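Local structure of malonyl CoA reductase (malonate semialdehyde-forming) (Sulfolobus tokodaii, 2EP5) at residues A[35-38]-A[39-43]. The protein probably catalyses the NADPH-dependent reduction of malonyl-CoA to malonate semialdehyde (3-oxopropanoate), as a member of the aspartate-semialdehyde dehydrogenase family. Residues are numbered along the deposited sequence; the frame is centred on the assembly and turned at random.
Sequences VSAS and PSKIG
Ser38 and Lys41 meet across a single turn of 3-10 helix, formed just after strand 30-36 leaves the parallel sheet of the Rossmann-type NAD-binding domain. The turn is defined by one backbone bond between the segments: Lys41 N donates to Ser38 O at 3.0 Å, with an N-H...O angle of 152°. A second bond of the same i to i+3 spacing, from Ile42 N to Pro39 O, continues the pattern by one residue.

On one flank of this turn the Lys41 side chain runs back along the chain toward Ser38 and Ala37. Its CG stands anti to the carbonyl carbon (chi1 -54°), and beyond CG the chain is extended, which carries the methylenes past the serine hydroxyl one after another. Ser38 OG, set between its own backbone N and carbonyl carbon (chi1 66°), lies alongside these methylenes, 3.1 Å from Lys41 CD. The ammonium is also near, Lys41 NZ being 3.4 Å from Ser38 OG, but the angle is too poor for a hydrogen bond. Farther back, the methyl of Ala37 rests against the same shaft, CB to Lys41 CD 3.7 Å, and also touches Thr13 and Ile67.

Thr13, from a loop, and Ala49, of helix 46-49, also border Lys41, while Ser36 is hydrogen-bonded through OG to Val68 O of strand 67-68 and through its O to Ser12 OG of a loop. The contact is local, formed within the surface turn that carries the chain from strand 30-36 toward helix 46-49. Beside the lysine, the hydroxyls of the two serines approach loosely, Ser40 OG standing 3.7 Å from Ser38 OG.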
ATOM      1  N   VAL A  35     -21.946 -14.903  23.710  1.00 29.65           N
ATOM      2  CA  VAL A  35     -21.616 -14.241  22.464  1.00 29.95           C
ATOM      3  C   VAL A  35     -22.530 -14.842  21.417  1.00 30.30           C
ATOM      4  O   VAL A  35     -22.825 -16.044  21.444  1.00 28.96           O
ATOM      5  CB  VAL A  35     -20.141 -14.468  22.054  1.00 28.14           C
ATOM      6  CG1 VAL A  35     -19.226 -13.741  23.011  1.00 26.13           C
ATOM      7  CG2 VAL A  35     -19.821 -15.955  22.047  1.00 28.71           C
ATOM      8  N   SER A  36     -22.981 -13.993  20.504  1.00 31.36           N
ATOM      9  CA  SER A  36     -23.879 -14.410  19.448  1.00 32.17           C
ATOM     10  C   SER A  36     -23.263 -14.122  18.093  1.00 32.06           C
ATOM     11  O   SER A  36     -22.415 -13.242  17.957  1.00 31.98           O
ATOM     12  CB  SER A  36     -25.210 -13.666  19.595  1.00 34.04           C
ATOM     13  OG  SER A  36     -26.139 -14.059  18.609  1.00 36.42           O
ATOM     14  N   ALA A  37     -23.688 -14.888  17.095  1.00 32.57           N
ATOM     15  CA  ALA A  37     -23.203 -14.737  15.732  1.00 32.12           C
ATOM     16  C   ALA A  37     -24.290 -15.270  14.810  1.00 32.78           C
ATOM     17  O   ALA A  37     -25.431 -15.472  15.240  1.00 33.57           O
ATOM     18  CB  ALA A  37     -21.912 -15.522  15.538  1.00 30.87           C
ATOM     19  N   SER A  38     -23.935 -15.502  13.550  1.00 32.01           N
ATOM     20  CA  SER A  38     -24.889 -16.007  12.571  1.00 31.59           C
ATOM     21  C   SER A  38     -25.433 -17.370  13.006  1.00 30.60           C
ATOM     22  O   SER A  38     -24.765 -18.118  13.727  1.00 27.89           O
ATOM     23  CB  SER A  38     -24.227 -16.118  11.194  1.00 30.84           C
ATOM     24  OG  SER A  38     -23.205 -17.100  11.201  1.00 34.54           O
ATOM     25  N   PRO A  39     -26.656 -17.704  12.560  1.00 30.55           N
ATOM     26  CA  PRO A  39     -27.374 -18.951  12.853  1.00 30.93           C
ATOM     27  C   PRO A  39     -26.577 -20.251  12.728  1.00 30.79           C
ATOM     28  O   PRO A  39     -26.594 -21.085  13.633  1.00 28.85           O
ATOM     29  CB  PRO A  39     -28.549 -18.904  11.879  1.00 30.25           C
ATOM     30  CG  PRO A  39     -28.847 -17.437  11.810  1.00 31.95           C
ATOM     31  CD  PRO A  39     -27.459 -16.844  11.669  1.00 30.32           C
ATOM     32  N   SER A  40     -25.896 -20.424  11.602  1.00 30.32           N
ATOM     33  CA  SER A  40     -25.115 -21.631  11.362  1.00 31.01           C
ATOM     34  C   SER A  40     -23.983 -21.852  12.362  1.00 30.17           C
ATOM     35  O   SER A  40     -23.441 -22.950  12.447  1.00 32.13           O
ATOM     36  CB  SER A  40     -24.543 -21.608   9.943  1.00 31.05           C
ATOM     37  OG  SER A  40     -23.768 -20.444   9.723  1.00 33.95           O
ATOM     38  N   LYS A  41     -23.629 -20.820  13.119  1.00 29.06           N
ATOM     39  CA  LYS A  41     -22.550 -20.928  14.099  1.00 28.76           C
ATOM     40  C   LYS A  41     -23.077 -21.235  15.504  1.00 27.63           C
ATOM     41  O   LYS A  41     -22.316 -21.630  16.388  1.00 26.16           O
ATOM     42  CB  LYS A  41     -21.745 -19.627  14.134  1.00 30.64           C
ATOM     43  CG  LYS A  41     -21.223 -19.176  12.779  1.00 34.86           C
ATOM     44  CD  LYS A  41     -20.699 -17.743  12.855  1.00 40.46           C
ATOM     45  CE  LYS A  41     -20.281 -17.196  11.487  1.00 42.47           C
ATOM     46  NZ  LYS A  41     -20.112 -15.705  11.520  1.00 40.56           N
ATOM     47  N   ILE A  42     -24.378 -21.042  15.707  1.00 26.07           N
ATOM     48  CA  ILE A  42     -24.997 -21.296  17.002  1.00 23.29           C
ATOM     49  C   ILE A  42     -24.685 -22.717  17.470  1.00 24.05           C
ATOM     50  O   ILE A  42     -24.813 -23.680  16.708  1.00 23.14           O
ATOM     51  CB  ILE A  42     -26.535 -21.089  16.928  1.00 22.57           C
ATOM     52  CG1 ILE A  42     -26.844 -19.636  16.528  1.00 22.41           C
ATOM     53  CG2 ILE A  42     -27.179 -21.426  18.275  1.00 19.02           C
ATOM     54  CD1 ILE A  42     -28.309 -19.374  16.169  1.00 17.23           C
ATOM     55  N   GLY A  43     -24.261 -22.843  18.722  1.00 24.40           N
ATOM     56  CA  GLY A  43     -23.936 -24.153  19.252  1.00 27.07           C
ATOM     57  C   GLY A  43     -22.445 -24.435  19.275  1.00 28.80           C
ATOM     58  O   GLY A  43     -21.966 -25.203  20.108  1.00 29.94           O
TER